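Local coordinates for protein histone acetyltransferase HPA2 and related acetyltransferases (Corynebacterium glutamicum ATCC 13032, PDB 2QEC) that probably transfers an acyl group, most likely acetyl from acetyl-CoA, to an acceptor not yet identified, as a member of the GCN5-related N-acetyltransferase (GNAT) family, at residues V20-F31 against L128-S136; E72-D80 against V142-R153. The protein carries 1 engineered substitution. All coordinates share one frame; numbering follows the deposited sequence.

Contact 1: residues V20-F31 against L128-S136; sequences VLVEAFANDPTF and LYTVATSSS. Engineered in segment 20-31: T30 (natural residue Ala). With EDO (1,2-ethanediol), chain D; EDO (1,2-ethanediol), chain G.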
# COMPACT_ATOMS: atom_id res chain seq x y z
N VAL A 20 20.98 17.14 -16.60
CA VAL A 20 21.09 16.69 -15.18
C VAL A 20 20.62 15.23 -14.95
O VAL A 20 21.28 14.43 -14.27
CB VAL A 20 20.36 17.66 -14.21
CG1 VAL A 20 20.37 17.13 -12.82
CG2 VAL A 20 21.08 19.04 -14.20
N LEU A 21 19.49 14.87 -15.54
CA LEU A 21 19.01 13.50 -15.49
C LEU A 21 20.02 12.50 -16.09
O LEU A 21 20.26 11.43 -15.53
CB LEU A 21 17.67 13.41 -16.21
CG LEU A 21 16.51 14.11 -15.49
CD1 LEU A 21 15.33 14.40 -16.44
CD2 LEU A 21 16.09 13.33 -14.32
N VAL A 22 20.56 12.84 -17.24
CA VAL A 22 21.51 11.98 -17.94
C VAL A 22 22.77 11.79 -17.09
O VAL A 22 23.27 10.68 -16.97
CB VAL A 22 21.85 12.56 -19.32
CG1 VAL A 22 23.02 11.79 -19.95
CG2 VAL A 22 20.62 12.53 -20.24
N GLU A 23 23.31 12.89 -16.55
CA GLU A 23 24.51 12.81 -15.74
C GLU A 23 24.22 11.95 -14.54
O GLU A 23 25.02 11.10 -14.20
CB GLU A 23 24.99 14.20 -15.30
CG GLU A 23 26.30 14.17 -14.53
CD GLU A 23 26.56 15.46 -13.78
OE1 GLU A 23 25.93 15.65 -12.73
OE2 GLU A 23 27.41 16.25 -14.23
N ALA A 24 23.07 12.13 -13.92
CA ALA A 24 22.76 11.38 -12.73
C ALA A 24 22.61 9.88 -13.06
O ALA A 24 23.05 9.02 -12.32
CB ALA A 24 21.51 11.91 -12.06
N PHE A 25 21.99 9.56 -14.19
CA PHE A 25 21.53 8.18 -14.40
C PHE A 25 22.29 7.43 -15.50
O PHE A 25 21.91 6.33 -15.83
CB PHE A 25 20.02 8.18 -14.64
CG PHE A 25 19.23 8.66 -13.44
CD1 PHE A 25 19.40 8.05 -12.19
CD2 PHE A 25 18.35 9.71 -13.54
CE1 PHE A 25 18.71 8.50 -11.08
CE2 PHE A 25 17.66 10.17 -12.43
CZ PHE A 25 17.83 9.57 -11.21
N ALA A 26 23.35 8.02 -16.03
CA ALA A 26 24.09 7.45 -17.14
C ALA A 26 24.58 6.04 -16.84
O ALA A 26 24.71 5.23 -17.75
CB ALA A 26 25.27 8.34 -17.52
N ASN A 27 24.87 5.75 -15.57
CA ASN A 27 25.40 4.43 -15.21
C ASN A 27 24.54 3.71 -14.23
O ASN A 27 25.00 2.75 -13.64
CB ASN A 27 26.81 4.55 -14.65
CG ASN A 27 27.79 5.03 -15.68
OD1 ASN A 27 28.27 6.16 -15.63
ND2 ASN A 27 28.05 4.18 -16.68
N ASP A 28 23.29 4.13 -14.11
CA ASP A 28 22.37 3.54 -13.17
C ASP A 28 21.65 2.31 -13.73
O ASP A 28 20.86 2.45 -14.65
CB ASP A 28 21.34 4.58 -12.78
CG ASP A 28 20.54 4.19 -11.56
OD1 ASP A 28 20.14 3.03 -11.45
OD2 ASP A 28 20.32 5.06 -10.71
N PRO A 29 21.83 1.12 -13.11
CA PRO A 29 21.16 -0.12 -13.53
C PRO A 29 19.65 0.02 -13.69
O PRO A 29 19.05 -0.67 -14.50
CB PRO A 29 21.42 -1.09 -12.35
CG PRO A 29 22.65 -0.60 -11.73
CD PRO A 29 22.70 0.89 -11.94
N THR A 30 19.06 0.87 -12.88
CA THR A 30 17.64 1.14 -12.96
C THR A 30 17.23 1.60 -14.37
O THR A 30 16.18 1.20 -14.87
CB THR A 30 17.24 2.15 -11.88
OG1 THR A 30 17.27 1.47 -10.61
CG2 THR A 30 15.83 2.74 -12.10
N PHE A 31 18.08 2.38 -15.04
CA PHE A 31 17.79 2.85 -16.39
C PHE A 31 18.44 2.02 -17.46
O PHE A 31 17.81 1.71 -18.46
CB PHE A 31 18.15 4.32 -16.51
CG PHE A 31 17.18 5.20 -15.82
CD1 PHE A 31 16.01 5.58 -16.46
CD2 PHE A 31 17.41 5.62 -14.52
CE1 PHE A 31 15.10 6.37 -15.82
CE2 PHE A 31 16.50 6.44 -13.86
CZ PHE A 31 15.34 6.81 -14.51
N LEU A 128 6.62 9.99 -6.95
CA LEU A 128 7.94 10.53 -7.18
C LEU A 128 8.70 9.56 -8.05
O LEU A 128 9.14 8.51 -7.56
CB LEU A 128 8.66 10.76 -5.85
CG LEU A 128 10.10 11.25 -6.03
CD1 LEU A 128 10.13 12.51 -6.89
CD2 LEU A 128 10.72 11.45 -4.67
N TYR A 129 8.84 9.92 -9.33
CA TYR A 129 9.42 9.08 -10.38
C TYR A 129 10.92 9.09 -10.26
O TYR A 129 11.58 8.03 -10.19
CB TYR A 129 8.95 9.52 -11.77
CG TYR A 129 9.77 9.01 -12.95
CD1 TYR A 129 10.05 7.65 -13.13
CD2 TYR A 129 10.28 9.88 -13.89
CE1 TYR A 129 10.83 7.20 -14.24
CE2 TYR A 129 11.04 9.43 -14.95
CZ TYR A 129 11.31 8.09 -15.11
OH TYR A 129 12.06 7.67 -16.20
N THR A 130 11.49 10.29 -10.21
CA THR A 130 12.90 10.39 -10.13
C THR A 130 13.32 11.69 -9.44
O THR A 130 12.62 12.73 -9.55
CB THR A 130 13.50 10.23 -11.55
OG1 THR A 130 14.86 9.85 -11.46
CG2 THR A 130 13.34 11.49 -12.36
N VAL A 131 14.43 11.60 -8.72
CA VAL A 131 15.11 12.76 -8.13
C VAL A 131 16.58 12.64 -8.47
O VAL A 131 17.21 11.62 -8.25
CB VAL A 131 14.80 12.90 -6.59
CG1 VAL A 131 15.09 11.63 -5.85
CG2 VAL A 131 15.59 14.05 -5.95
N ALA A 132 17.13 13.68 -9.10
CA ALA A 132 18.47 13.66 -9.55
C ALA A 132 19.17 14.91 -9.10
O ALA A 132 18.57 16.00 -9.12
CB ALA A 132 18.48 13.57 -11.07
N THR A 133 20.43 14.74 -8.73
CA THR A 133 21.33 15.79 -8.25
C THR A 133 22.53 15.84 -9.16
O THR A 133 23.07 14.78 -9.50
CB THR A 133 21.85 15.45 -6.82
OG1 THR A 133 20.73 15.43 -5.92
CG2 THR A 133 22.87 16.44 -6.29
N SER A 134 22.99 17.03 -9.52
CA SER A 134 24.23 17.16 -10.29
C SER A 134 25.42 16.64 -9.48
O SER A 134 25.46 16.77 -8.26
CB SER A 134 24.53 18.62 -10.69
OG SER A 134 23.49 19.10 -11.47
N SER A 135 26.41 16.08 -10.17
CA SER A 135 27.59 15.52 -9.52
C SER A 135 28.30 16.61 -8.73
O SER A 135 28.68 16.42 -7.56
CB SER A 135 28.57 14.94 -10.56
OG SER A 135 27.88 14.05 -11.44
N SER A 136 28.45 17.75 -9.40
CA SER A 136 29.02 18.94 -8.80
C SER A 136 28.33 19.39 -7.51
O SER A 136 28.94 20.08 -6.71
CB SER A 136 29.01 20.10 -9.81
OG SER A 136 27.69 20.56 -10.02
C1 EDO D . 13.30 8.39 -5.70
O1 EDO D . 12.88 7.04 -5.48
C2 EDO D . 13.34 8.69 -7.20
O2 EDO D . 14.70 8.76 -7.71
C1 EDO G . 18.41 12.57 -3.53
O1 EDO G . 17.51 11.76 -2.73
C2 EDO G . 18.96 11.86 -4.78
O2 EDO G . 19.56 12.78 -5.72
O HOH W 1 27.90 18.03 -12.29
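The central strand of the GNAT fold, followed by the loop that, as in other GNAT enzymes, probably binds the pyrophosphate of the cofactor, is crossed here by the first helix of the domain: the axes of 20-25 and 128-133 approach to 7.5 Å at 87°. A132 is the pivot of the crossing. Its CB lies 3.6 Å from A24 CB, and the two alanines facing each other go with the close approach of helix and strand. L21 CD2 and F25 CE2 also meet A132 CB. L21 adds its CD2 methyl to T130 CG2. The F25 ring is layered between A24 CB, over the centre of one face, and F31 CE2 on the opposite face; its CE2 lies 3.0 Å from T130 OG1, an approach oblique to the ring. F31 in turn presents its edge, CE1 standing 3.3 Å from Y129 OH nearly in the ring plane, while that hydroxyl is hydrogen-bonded to Q52.

At the other end the bonding is polar. With CG anti to the backbone N, E23 extends past the strand end, and S135 N donates to its OE1 at 2.6 Å and 165°. The hydrogen reaches the syn side of the carboxylate, 33° out of its plane. S135 OG adds a weak bond to the same oxygen, and a water links E23 OE2 to S136 N. Three donors thus converge on one carboxylate, which probably stabilises its negative charge and fixes the first turn after the strand, whereas the rest of the crossing relies on apolar and aromatic contact.

Contact 2: residues E72-D80 against V142-R153; sequences EIVGVALWD and VGSALLNHGIAR. With EDO (1,2-ethanediol), chain J.
V74 opens the contact by setting its CG2 methyl 3.7 Å from V142 CG2, the two side chains meeting at a slant where the helix begins. V74 and G75 together face A66 in a classic beta bulge. At G75 the backbone itself is the contact surface: V142 CG1 lies against this residue without a side chain, 3.7 Å from G75 CA. With CG1 anti to its own backbone N, V142 sends that methyl to G75 and CG2 to V74. V76 turns its side chain from the helix and offers its backbone, with L146 CD1 3.7 Å from V76 N. The other branch of L146, CD2, reaches A77 CB at 4.1 Å.

W79 is the residue of the strand most covered by the helix. Over one face of its indole lie both G150 CA and R153 NH2; G150, without a side chain, brings its CA to 3.5 Å from W79 CZ2 on that face. The guanidinium stands steeply, its plane 75° from the ring, with CZ 4.9 Å from the centroid of the five-membered ring and 13° off the normal, a cation-pi contact made edge-on by R153. Its NH1 forms a salt bridge with D64. The indole nitrogen is satisfied through a water that accepts from W79 NE1 and donates to L146 O.

The axis of 142-153 runs 39° from that of 73-80, along one side of the sheet; V142 also touches T133 of strand 126-133, R153 reaches N62 of strand 61-67, and L146 packs on V6 of strand 5-8.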
# COMPACT_ATOMS: atom_id res chain seq x y z
N GLU A 72 22.31 28.23 -10.98
CA GLU A 72 22.29 27.08 -11.87
C GLU A 72 21.46 25.97 -11.29
O GLU A 72 21.39 25.79 -10.08
CB GLU A 72 23.71 26.57 -12.20
CG GLU A 72 24.65 27.59 -12.85
CD GLU A 72 24.47 27.81 -14.37
OE1 GLU A 72 23.88 26.95 -15.07
OE2 GLU A 72 24.95 28.88 -14.87
N ILE A 73 20.84 25.22 -12.19
CA ILE A 73 20.03 24.07 -11.83
C ILE A 73 20.98 22.96 -11.42
O ILE A 73 21.92 22.61 -12.16
CB ILE A 73 19.10 23.64 -12.98
CG1 ILE A 73 18.03 24.72 -13.22
CG2 ILE A 73 18.49 22.28 -12.70
CD1 ILE A 73 17.36 24.63 -14.57
N VAL A 74 20.81 22.50 -10.18
CA VAL A 74 21.65 21.46 -9.58
C VAL A 74 20.87 20.20 -9.19
O VAL A 74 21.45 19.20 -8.76
CB VAL A 74 22.42 22.00 -8.33
CG1 VAL A 74 23.50 22.95 -8.76
CG2 VAL A 74 21.50 22.64 -7.31
N GLY A 75 19.57 20.23 -9.38
CA GLY A 75 18.74 19.05 -9.15
C GLY A 75 17.40 19.19 -9.80
O GLY A 75 16.95 20.31 -10.11
N VAL A 76 16.78 18.04 -10.02
CA VAL A 76 15.46 17.97 -10.62
C VAL A 76 14.69 16.80 -10.00
O VAL A 76 15.27 15.76 -9.65
CB VAL A 76 15.54 17.90 -12.19
CG1 VAL A 76 16.22 16.62 -12.70
CG2 VAL A 76 14.16 18.07 -12.82
N ALA A 77 13.38 17.01 -9.83
CA ALA A 77 12.45 15.95 -9.44
C ALA A 77 11.22 15.91 -10.39
O ALA A 77 10.64 16.95 -10.77
CB ALA A 77 12.03 16.12 -8.00
N LEU A 78 10.80 14.68 -10.72
CA LEU A 78 9.66 14.43 -11.62
C LEU A 78 8.60 13.70 -10.82
O LEU A 78 8.90 12.68 -10.25
CB LEU A 78 10.07 13.59 -12.82
CG LEU A 78 11.23 14.22 -13.67
CD1 LEU A 78 11.60 13.27 -14.80
CD2 LEU A 78 10.84 15.49 -14.31
N TRP A 79 7.42 14.30 -10.78
CA TRP A 79 6.27 13.83 -10.03
C TRP A 79 5.05 13.65 -10.95
O TRP A 79 4.78 14.48 -11.85
CB TRP A 79 5.94 14.88 -8.99
CG TRP A 79 6.96 15.17 -7.92
CD1 TRP A 79 8.05 16.00 -8.00
CD2 TRP A 79 6.92 14.70 -6.57
NE1 TRP A 79 8.68 16.05 -6.80
CE2 TRP A 79 8.00 15.27 -5.90
CE3 TRP A 79 6.05 13.86 -5.87
CZ2 TRP A 79 8.28 14.98 -4.57
CZ3 TRP A 79 6.30 13.59 -4.54
CH2 TRP A 79 7.41 14.17 -3.90
N ASP A 80 4.29 12.58 -10.72
CA ASP A 80 2.97 12.39 -11.28
C ASP A 80 1.96 12.70 -10.18
O ASP A 80 2.14 12.34 -9.02
CB ASP A 80 2.72 10.94 -11.74
CG ASP A 80 3.57 10.56 -12.93
OD1 ASP A 80 3.28 11.03 -14.04
OD2 ASP A 80 4.53 9.79 -12.76
N VAL A 142 20.50 19.07 -1.89
CA VAL A 142 19.66 19.22 -3.07
C VAL A 142 18.49 18.25 -3.00
O VAL A 142 17.35 18.67 -3.16
CB VAL A 142 20.45 18.96 -4.38
CG1 VAL A 142 19.52 18.84 -5.58
CG2 VAL A 142 21.45 20.08 -4.62
N GLY A 143 18.77 16.97 -2.78
CA GLY A 143 17.70 15.96 -2.73
C GLY A 143 16.66 16.21 -1.66
O GLY A 143 15.46 15.99 -1.85
N SER A 144 17.14 16.66 -0.52
CA SER A 144 16.28 16.96 0.62
C SER A 144 15.33 18.15 0.30
O SER A 144 14.14 18.10 0.57
CB SER A 144 17.20 17.29 1.81
OG SER A 144 16.50 17.84 2.92
N ALA A 145 15.88 19.20 -0.30
CA ALA A 145 15.10 20.39 -0.71
C ALA A 145 14.01 20.00 -1.70
O ALA A 145 12.83 20.37 -1.55
CB ALA A 145 16.04 21.46 -1.28
N LEU A 146 14.37 19.14 -2.65
CA LEU A 146 13.37 18.63 -3.61
C LEU A 146 12.24 17.85 -3.00
O LEU A 146 11.07 18.08 -3.29
CB LEU A 146 14.05 17.82 -4.72
CG LEU A 146 14.89 18.69 -5.66
CD1 LEU A 146 15.85 17.85 -6.42
CD2 LEU A 146 14.01 19.47 -6.62
N LEU A 147 12.59 16.89 -2.15
CA LEU A 147 11.59 16.12 -1.45
C LEU A 147 10.68 16.94 -0.53
O LEU A 147 9.50 16.71 -0.51
CB LEU A 147 12.24 15.00 -0.65
CG LEU A 147 12.39 13.80 -1.60
CD1 LEU A 147 13.72 13.17 -1.35
CD2 LEU A 147 11.17 12.90 -1.39
N ASN A 148 11.27 17.83 0.25
CA ASN A 148 10.50 18.72 1.10
C ASN A 148 9.50 19.58 0.31
O ASN A 148 8.34 19.69 0.70
CB ASN A 148 11.44 19.57 1.97
CG ASN A 148 12.09 18.75 3.11
OD1 ASN A 148 11.60 17.70 3.49
ND2 ASN A 148 13.16 19.27 3.67
N HIS A 149 9.92 20.10 -0.83
CA HIS A 149 9.05 20.86 -1.74
C HIS A 149 7.86 20.00 -2.19
O HIS A 149 6.68 20.40 -2.15
CB HIS A 149 9.90 21.43 -2.94
CG HIS A 149 9.13 22.39 -3.80
ND1 HIS A 149 8.98 23.71 -3.46
CD2 HIS A 149 8.29 22.17 -4.85
CE1 HIS A 149 8.18 24.30 -4.33
NE2 HIS A 149 7.74 23.38 -5.18
N GLY A 150 8.14 18.76 -2.56
CA GLY A 150 7.10 17.93 -3.17
C GLY A 150 6.17 17.42 -2.12
O GLY A 150 4.94 17.20 -2.35
N ILE A 151 6.76 17.16 -0.95
CA ILE A 151 5.92 16.73 0.20
C ILE A 151 4.99 17.83 0.64
O ILE A 151 3.82 17.59 0.88
CB ILE A 151 6.77 16.22 1.35
CG1 ILE A 151 7.42 14.91 0.93
CG2 ILE A 151 5.89 15.95 2.65
CD1 ILE A 151 8.58 14.50 1.72
N ALA A 152 5.46 19.07 0.69
CA ALA A 152 4.58 20.20 1.04
C ALA A 152 3.46 20.38 0.03
O ALA A 152 2.35 20.64 0.40
CB ALA A 152 5.38 21.45 1.19
N ARG A 153 3.74 20.21 -1.25
CA ARG A 153 2.68 20.28 -2.29
C ARG A 153 1.66 19.16 -2.18
O ARG A 153 0.45 19.36 -2.40
CB ARG A 153 3.32 20.27 -3.68
CG ARG A 153 2.31 20.29 -4.83
CD ARG A 153 3.03 20.57 -6.13
NE ARG A 153 4.00 19.49 -6.25
CZ ARG A 153 5.22 19.59 -6.74
NH1 ARG A 153 5.68 20.76 -7.25
NH2 ARG A 153 5.99 18.52 -6.71
C1 EDO J . -3.58 18.26 -0.81
O1 EDO J . -2.64 18.99 -1.60
C2 EDO J . -4.07 19.07 0.37
O2 EDO J . -3.29 18.85 1.56
O HOH W 2 10.38 18.07 -5.85

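How the contacts relate
After strand 5-8, helix 14-25 and the short helix 29-32 supply the first segment of contact 1; strand 73-80, strand 126-133 and helix 142-154 follow. Contact 1 closes a loop from 31 to 128, with 96 residues between its segments; contact 2 closes one from 80 to 142, with 61. Their segments alternate along the chain, so the two closures cross instead of nesting. Strands 73-80 and 126-133 are antiparallel neighbours, and probable hydrogen bonds from S134 N to V74 O and from A132 N to V76 O, each 2.8 Å, join the contacts directly. The N-terminal helices and helix 142-154 are thereby tied to the same sheet, on opposite faces.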